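General secretion pathway protein C (Vibrio cholerae, PDB 2I6V) is a type II secretion component, probably required for export of cholera toxin through the outer membrane, represented here by its PDZ domain. Local coordinates at residues 5-10 against 35-40; 41-44 against 50-53; 71-74 against 79-82. One frame throughout, in Å; residues are numbered along the deposited sequence.

How the contacts relate
All three contacts lie on or against the single antiparallel sheet of this compact PDZ domain, and they follow one another in series along the chain. Contact 1 packs the start of strand 7-14 against the loop after helix 29-34. That loop runs directly into strand 42-46, where contact 2 begins; the centres of these two contacts are about 12 Å apart. Contact 3 lies in the terminal hairpin; its centre is about 9 Å from that of contact 2 and about 12 Å from that of contact 1. Strands 42-46 and 69-76 are neighbours, with Val-44 N probably hydrogen-bonded to Thr-73 O at 2.9 Å, while Leu-37 packs on Val-74. Early, middle and late parts of the chain are thus brought together on one sheet.

Contact 1: residues 5-10 against 35-40; sequences QYVRLS and IGLQDG
Val-7 and Leu-37 carry the closest approach, methyl to methyl. Leu-37 presents one branch: its CD1 lies 4.0 Å from Val-7 CG2, and the same methyl is 4.1 Å from Val-7 CB, so it lies against the CB-CG2 side of the valine. The two side chains cross at about a right angle. On the valine, CG2 stands anti to the backbone N, while CG1 takes the hindered place between N and the carbonyl carbon (chi1 69°); this rotation offers CG2 to the leucine. Leu-37 CD1 also lies 4.3 Å from the carbonyl O of Tyr-6, a plain van der Waals neighbour. The second pair is looser and meets at a ring edge: Ile-35 CD1 lies close to the plane of the Tyr-6 ring, 4.4 Å from CD1 of the tyrosine, and does not cover its face.

No hydrogen bond spans the segments, which bury just 136 Å² together, so apolar packing is the whole of this contact. In the PDZ fold it packs the loop leaving helix 29-34 against the start of strand 7-14. Helix 29-34 ends in a Schellman motif: Gly-36, with positive phi (86°), is the first residue to leave helical geometry, and Ile-35 and Leu-37 lie on either side of it in sequence.

Further out, the Tyr-6 hydroxyl bonds to Gln-86 O, and its ring meets that of Phe-87 with planes about 85° apart. Ile-35 and Leu-37 both rest on Val-83 of strand 79-86, and Leu-37 also touches Phe-32 of helix 29-34. Val-7 packs on Val-23 of strand 17-25.

Contact 2: residues 41-44 against 50-53; sequences DMAV and DLTD
Ala-43 meets Leu-51 through its single methyl: Ala-43 CB is 3.6 Å from Leu-51 CD1, a snug apolar contact between buried residues. The leucine reaches back along strand 42-46 with this branch, while its CB sits near the carbonyl of Val-44. Leu-72 of strand 69-76 packs against both Ala-43 and Leu-51, and Tyr-21 of strand 17-25 adds a further neighbour to the leucine.

At Val-44 the contact turns polar and uses the backbone, since the CB of this residue points away from segment 50-53. Leu-51 N donates to Val-44 O over 3.3 Å. The N-H points almost straight at the oxygen (169°), yet the donor stands 43° out of the carbonyl plane, so the bond is long and tilted at its acceptor end. A water donates to the same oxygen at 2.7 Å and to Asp-50 OD1 at 2.8 Å, bridging two acceptors that could not bond to each other directly.

Beyond the bridge, Asp-50 and Thr-52 form a compact polar cluster. With CG anti to the backbone N (chi1 -171°), the carboxylate of Asp-50 turns towards the residues that follow it. Its OD1 accepts Thr-52 N at 2.9 Å, which makes an Asx turn, and Thr-52 OG1 at 2.6 Å; both donors come from the same face of the carboxylate plane. A type I turn from Asp-50 to Asp-53 closes with Asp-53 N on Asp-50 O, leading the chain into helix 54-62.

Three donors, water included, thus converge on Asp-50 OD1, which probably favours the ionised carboxylate, while the water links Asp-50 to the carbonyl of Val-44.

Contact 3: residues 71-74 against 79-82; sequences SLTV and QQHD
The beta hairpin of strands 69-76 and 79-86 is gripped here chiefly by Val-74 with His-81 and Thr-73 with Asp-82. The N-to-C directions of the two short segments make 171°, close to antiparallel. Val-74 and His-81 are a hydrogen-bonded pair: Val-74 N donates to His-81 O at 2.9 Å, and His-81 N returns a bond to Val-74 O at 3.0 Å. The latter oxygen also receives a CA-H...O contact from Gln-80 CA, 3.2 Å away. The next pair, Thr-73 with Asp-82, is non-hydrogen-bonded, and its CA atoms come within 4.3 Å.

Side chains supplement the backbone on both faces. On the face of Thr-73 and Asp-82, Thr-73 OG1 donates to Asp-82 OD1 at 2.7 Å, approaching from above the carboxylate plane (38° out of it). The hydroxyl thereby supplies a cross-strand bond where the backbones of this pair make none. Thr-73 CG2, anti to the backbone N, contributes its methyl on the other branch, 3.7 Å from Gln-80 OE1, as the extended Gln-80 slants across the threonine.

On the face of Val-74 and His-81, the two side chains lie side by side and point the same way. Val-74 CG2 sits over one face of the imidazole, 3.5 Å from His-81 CE1, a methyl-on-ring contact. The histidine CG lies between its own backbone N and carbonyl carbon (chi1 76°), which folds the ring over towards the valine. Val-74 also packs on Asp-41, and Thr-73 touches Ala-45 of strand 42-46.

One hydrogen-bonded and one non-hydrogen-bonded pair in succession show regular antiparallel pairing; with just two residues joining the strands, this is a tight beta hairpin, the C-terminal one of the PDZ domain.

Contact 1: residues 5-10 against 35-40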
# COMPACT_ATOMS: atom_id res chain seq x y z
N GLN A 5 0.12 -11.13 0.74
CA GLN A 5 1.39 -11.76 1.09
C GLN A 5 2.39 -10.71 1.56
O GLN A 5 3.29 -11.01 2.37
CB GLN A 5 1.98 -12.53 -0.11
CG GLN A 5 1.08 -13.63 -0.67
CD GLN A 5 1.00 -14.85 0.23
OE1 GLN A 5 1.68 -14.94 1.26
NE2 GLN A 5 0.19 -15.83 -0.19
N TYR A 6 2.22 -9.48 1.06
CA TYR A 6 3.19 -8.40 1.25
C TYR A 6 2.82 -7.48 2.40
O TYR A 6 3.68 -6.98 3.10
CB TYR A 6 3.29 -7.53 -0.02
CG TYR A 6 3.76 -8.27 -1.25
CD1 TYR A 6 5.09 -8.19 -1.66
CD2 TYR A 6 2.88 -9.03 -2.01
CE1 TYR A 6 5.53 -8.85 -2.79
CE2 TYR A 6 3.31 -9.70 -3.16
CZ TYR A 6 4.64 -9.60 -3.54
OH TYR A 6 5.08 -10.27 -4.67
N VAL A 7 1.52 -7.25 2.57
CA VAL A 7 1.09 -6.18 3.46
C VAL A 7 -0.37 -6.34 3.87
O VAL A 7 -1.18 -6.95 3.15
CB VAL A 7 1.30 -4.79 2.78
CG1 VAL A 7 0.32 -4.61 1.61
CG2 VAL A 7 1.14 -3.68 3.79
N ARG A 8 -0.70 -5.80 5.04
CA ARG A 8 -2.08 -5.67 5.47
C ARG A 8 -2.36 -4.19 5.69
O ARG A 8 -1.47 -3.44 6.12
CB ARG A 8 -2.36 -6.49 6.73
CG ARG A 8 -2.48 -7.98 6.41
CD ARG A 8 -2.55 -8.89 7.62
NE ARG A 8 -2.28 -10.25 7.17
CZ ARG A 8 -2.01 -11.29 7.96
NH1 ARG A 8 -1.79 -12.47 7.40
NH2 ARG A 8 -2.00 -11.15 9.28
N LEU A 9 -3.58 -3.76 5.37
CA LEU A 9 -3.94 -2.35 5.44
C LEU A 9 -5.19 -2.13 6.27
O LEU A 9 -6.12 -2.94 6.24
CB LEU A 9 -4.17 -1.79 4.04
CG LEU A 9 -3.01 -1.91 3.04
CD1 LEU A 9 -3.48 -1.43 1.68
CD2 LEU A 9 -1.83 -1.09 3.54
N SER A 10 -5.21 -1.03 7.01
CA SER A 10 -6.43 -0.60 7.72
C SER A 10 -6.64 0.90 7.53
O SER A 10 -5.68 1.65 7.39
CB SER A 10 -6.37 -0.97 9.21
OG SER A 10 -5.27 -0.37 9.88
N ILE A 35 11.07 -5.66 1.21
CA ILE A 35 10.66 -4.42 0.53
C ILE A 35 10.82 -3.19 1.41
O ILE A 35 10.69 -2.06 0.94
CB ILE A 35 9.22 -4.49 -0.05
CG1 ILE A 35 8.18 -4.58 1.06
CG2 ILE A 35 9.03 -5.66 -1.04
CD1 ILE A 35 6.77 -4.74 0.52
N GLY A 36 11.12 -3.41 2.69
CA GLY A 36 11.48 -2.33 3.59
C GLY A 36 10.31 -1.64 4.25
O GLY A 36 10.42 -0.48 4.63
N LEU A 37 9.20 -2.34 4.40
CA LEU A 37 8.08 -1.77 5.15
C LEU A 37 8.29 -1.94 6.65
O LEU A 37 9.06 -2.80 7.10
CB LEU A 37 6.76 -2.45 4.75
CG LEU A 37 6.17 -2.03 3.41
CD1 LEU A 37 4.95 -2.88 3.10
CD2 LEU A 37 5.80 -0.55 3.46
N GLN A 38 7.61 -1.10 7.43
CA GLN A 38 7.64 -1.19 8.87
C GLN A 38 6.21 -1.07 9.39
O GLN A 38 5.42 -0.29 8.84
CB GLN A 38 8.53 -0.10 9.47
CG GLN A 38 9.98 -0.26 9.06
CD GLN A 38 10.91 0.74 9.73
OE1 GLN A 38 10.47 1.53 10.56
NE2 GLN A 38 12.18 0.70 9.36
N ASP A 39 5.90 -1.85 10.41
CA ASP A 39 4.58 -1.78 11.03
C ASP A 39 4.30 -0.33 11.42
O ASP A 39 5.17 0.36 11.97
CB ASP A 39 4.50 -2.67 12.27
CG ASP A 39 3.14 -2.61 12.93
OD1 ASP A 39 2.17 -3.02 12.27
OD2 ASP A 39 3.04 -2.16 14.10
N GLY A 40 3.09 0.14 11.13
CA GLY A 40 2.72 1.52 11.45
C GLY A 40 3.07 2.57 10.40
O GLY A 40 2.76 3.75 10.58

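Contact 2: residues 41-44 against 50-53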
# COMPACT_ATOMS: atom_id res chain seq x y z
N ASP A 41 3.72 2.17 9.31
CA ASP A 41 3.92 3.08 8.19
C ASP A 41 2.55 3.53 7.71
O ASP A 41 1.57 2.79 7.83
CB ASP A 41 4.60 2.37 7.03
CG ASP A 41 6.09 2.22 7.20
OD1 ASP A 41 6.66 2.86 8.11
OD2 ASP A 41 6.69 1.48 6.39
N MET A 42 2.48 4.73 7.14
CA MET A 42 1.21 5.22 6.57
C MET A 42 1.23 5.18 5.05
O MET A 42 1.98 5.92 4.43
CB MET A 42 0.90 6.65 7.03
CG MET A 42 0.31 6.72 8.43
SD MET A 42 -1.32 5.93 8.51
CE MET A 42 -2.19 6.91 7.28
N ALA A 43 0.41 4.32 4.45
CA ALA A 43 0.39 4.20 3.00
C ALA A 43 -0.53 5.27 2.43
O ALA A 43 -1.67 5.43 2.87
CB ALA A 43 -0.10 2.83 2.60
N VAL A 44 -0.02 6.00 1.44
CA VAL A 44 -0.79 7.13 0.91
C VAL A 44 -1.03 7.05 -0.60
O VAL A 44 -1.97 7.66 -1.11
CB VAL A 44 -0.14 8.47 1.29
CG1 VAL A 44 -0.09 8.62 2.81
CG2 VAL A 44 1.26 8.57 0.71
N ASP A 50 -3.76 8.08 -5.71
CA ASP A 50 -4.20 8.29 -4.33
C ASP A 50 -5.01 7.09 -3.83
O ASP A 50 -6.05 6.77 -4.38
CB ASP A 50 -5.02 9.59 -4.30
CG ASP A 50 -5.37 10.05 -2.89
OD1 ASP A 50 -5.40 9.23 -1.94
OD2 ASP A 50 -5.63 11.27 -2.76
N LEU A 51 -4.52 6.42 -2.78
CA LEU A 51 -5.19 5.25 -2.22
C LEU A 51 -6.60 5.55 -1.72
O LEU A 51 -7.43 4.63 -1.57
CB LEU A 51 -4.38 4.65 -1.05
CG LEU A 51 -3.32 3.59 -1.38
CD1 LEU A 51 -2.39 3.36 -0.19
CD2 LEU A 51 -3.94 2.28 -1.83
N THR A 52 -6.86 6.83 -1.44
CA THR A 52 -8.14 7.24 -0.85
C THR A 52 -9.20 7.56 -1.90
O THR A 52 -10.30 8.01 -1.56
CB THR A 52 -7.97 8.45 0.09
OG1 THR A 52 -7.69 9.63 -0.67
CG2 THR A 52 -6.84 8.19 1.11
N ASP A 53 -8.87 7.35 -3.17
CA ASP A 53 -9.84 7.47 -4.26
C ASP A 53 -10.36 6.08 -4.61
O ASP A 53 -9.71 5.35 -5.38
CB ASP A 53 -9.18 8.08 -5.50
CG ASP A 53 -8.94 9.57 -5.38
OD1 ASP A 53 -9.70 10.26 -4.67
OD2 ASP A 53 -7.99 10.05 -6.02
O HOH W 1 -3.29 9.84 -0.23

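Contact 3: residues 71-74 against 79-82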
# COMPACT_ATOMS: atom_id res chain seq x y z
N SER A 71 4.31 0.16 -6.92
CA SER A 71 4.98 0.98 -5.91
C SER A 71 3.97 1.45 -4.89
O SER A 71 2.87 1.88 -5.24
CB SER A 71 5.66 2.19 -6.54
OG SER A 71 4.69 3.17 -6.85
N LEU A 72 4.35 1.38 -3.62
CA LEU A 72 3.52 1.87 -2.54
C LEU A 72 4.26 3.03 -1.91
O LEU A 72 5.40 2.87 -1.47
CB LEU A 72 3.32 0.75 -1.52
CG LEU A 72 2.38 0.95 -0.34
CD1 LEU A 72 0.92 1.10 -0.79
CD2 LEU A 72 2.52 -0.25 0.59
N THR A 73 3.64 4.21 -1.88
CA THR A 73 4.26 5.36 -1.25
C THR A 73 3.84 5.36 0.20
O THR A 73 2.64 5.33 0.50
CB THR A 73 3.80 6.68 -1.91
OG1 THR A 73 4.14 6.68 -3.30
CG2 THR A 73 4.49 7.87 -1.23
N VAL A 74 4.81 5.37 1.11
CA VAL A 74 4.47 5.42 2.54
C VAL A 74 5.07 6.63 3.23
O VAL A 74 6.07 7.18 2.76
CB VAL A 74 4.92 4.15 3.29
CG1 VAL A 74 4.30 2.90 2.65
CG2 VAL A 74 6.45 4.05 3.32
N GLN A 79 8.28 11.75 6.60
CA GLN A 79 8.88 11.76 5.27
C GLN A 79 8.28 10.66 4.42
O GLN A 79 7.91 9.61 4.95
CB GLN A 79 10.39 11.55 5.36
CG GLN A 79 11.15 12.71 5.96
CD GLN A 79 12.65 12.54 5.82
OE1 GLN A 79 13.22 11.53 6.25
NE2 GLN A 79 13.30 13.52 5.21
N GLN A 80 8.19 10.89 3.12
CA GLN A 80 7.65 9.87 2.22
C GLN A 80 8.74 9.16 1.43
O GLN A 80 9.76 9.75 1.05
CB GLN A 80 6.62 10.48 1.27
CG GLN A 80 5.32 10.89 1.98
CD GLN A 80 4.25 11.38 1.01
OE1 GLN A 80 4.45 11.39 -0.20
NE2 GLN A 80 3.11 11.79 1.55
N HIS A 81 8.53 7.87 1.19
CA HIS A 81 9.34 7.17 0.21
C HIS A 81 8.54 6.06 -0.45
O HIS A 81 7.47 5.68 0.02
CB HIS A 81 10.62 6.61 0.83
CG HIS A 81 10.41 5.38 1.66
ND1 HIS A 81 10.03 5.43 2.98
CD2 HIS A 81 10.54 4.07 1.35
CE1 HIS A 81 9.93 4.20 3.45
NE2 HIS A 81 10.23 3.36 2.48
N ASP A 82 9.08 5.54 -1.55
CA ASP A 82 8.39 4.52 -2.32
C ASP A 82 8.95 3.14 -2.01
O ASP A 82 10.17 2.95 -1.93
CB ASP A 82 8.50 4.80 -3.81
CG ASP A 82 7.61 5.95 -4.25
OD1 ASP A 82 6.80 6.42 -3.42
OD2 ASP A 82 7.72 6.38 -5.42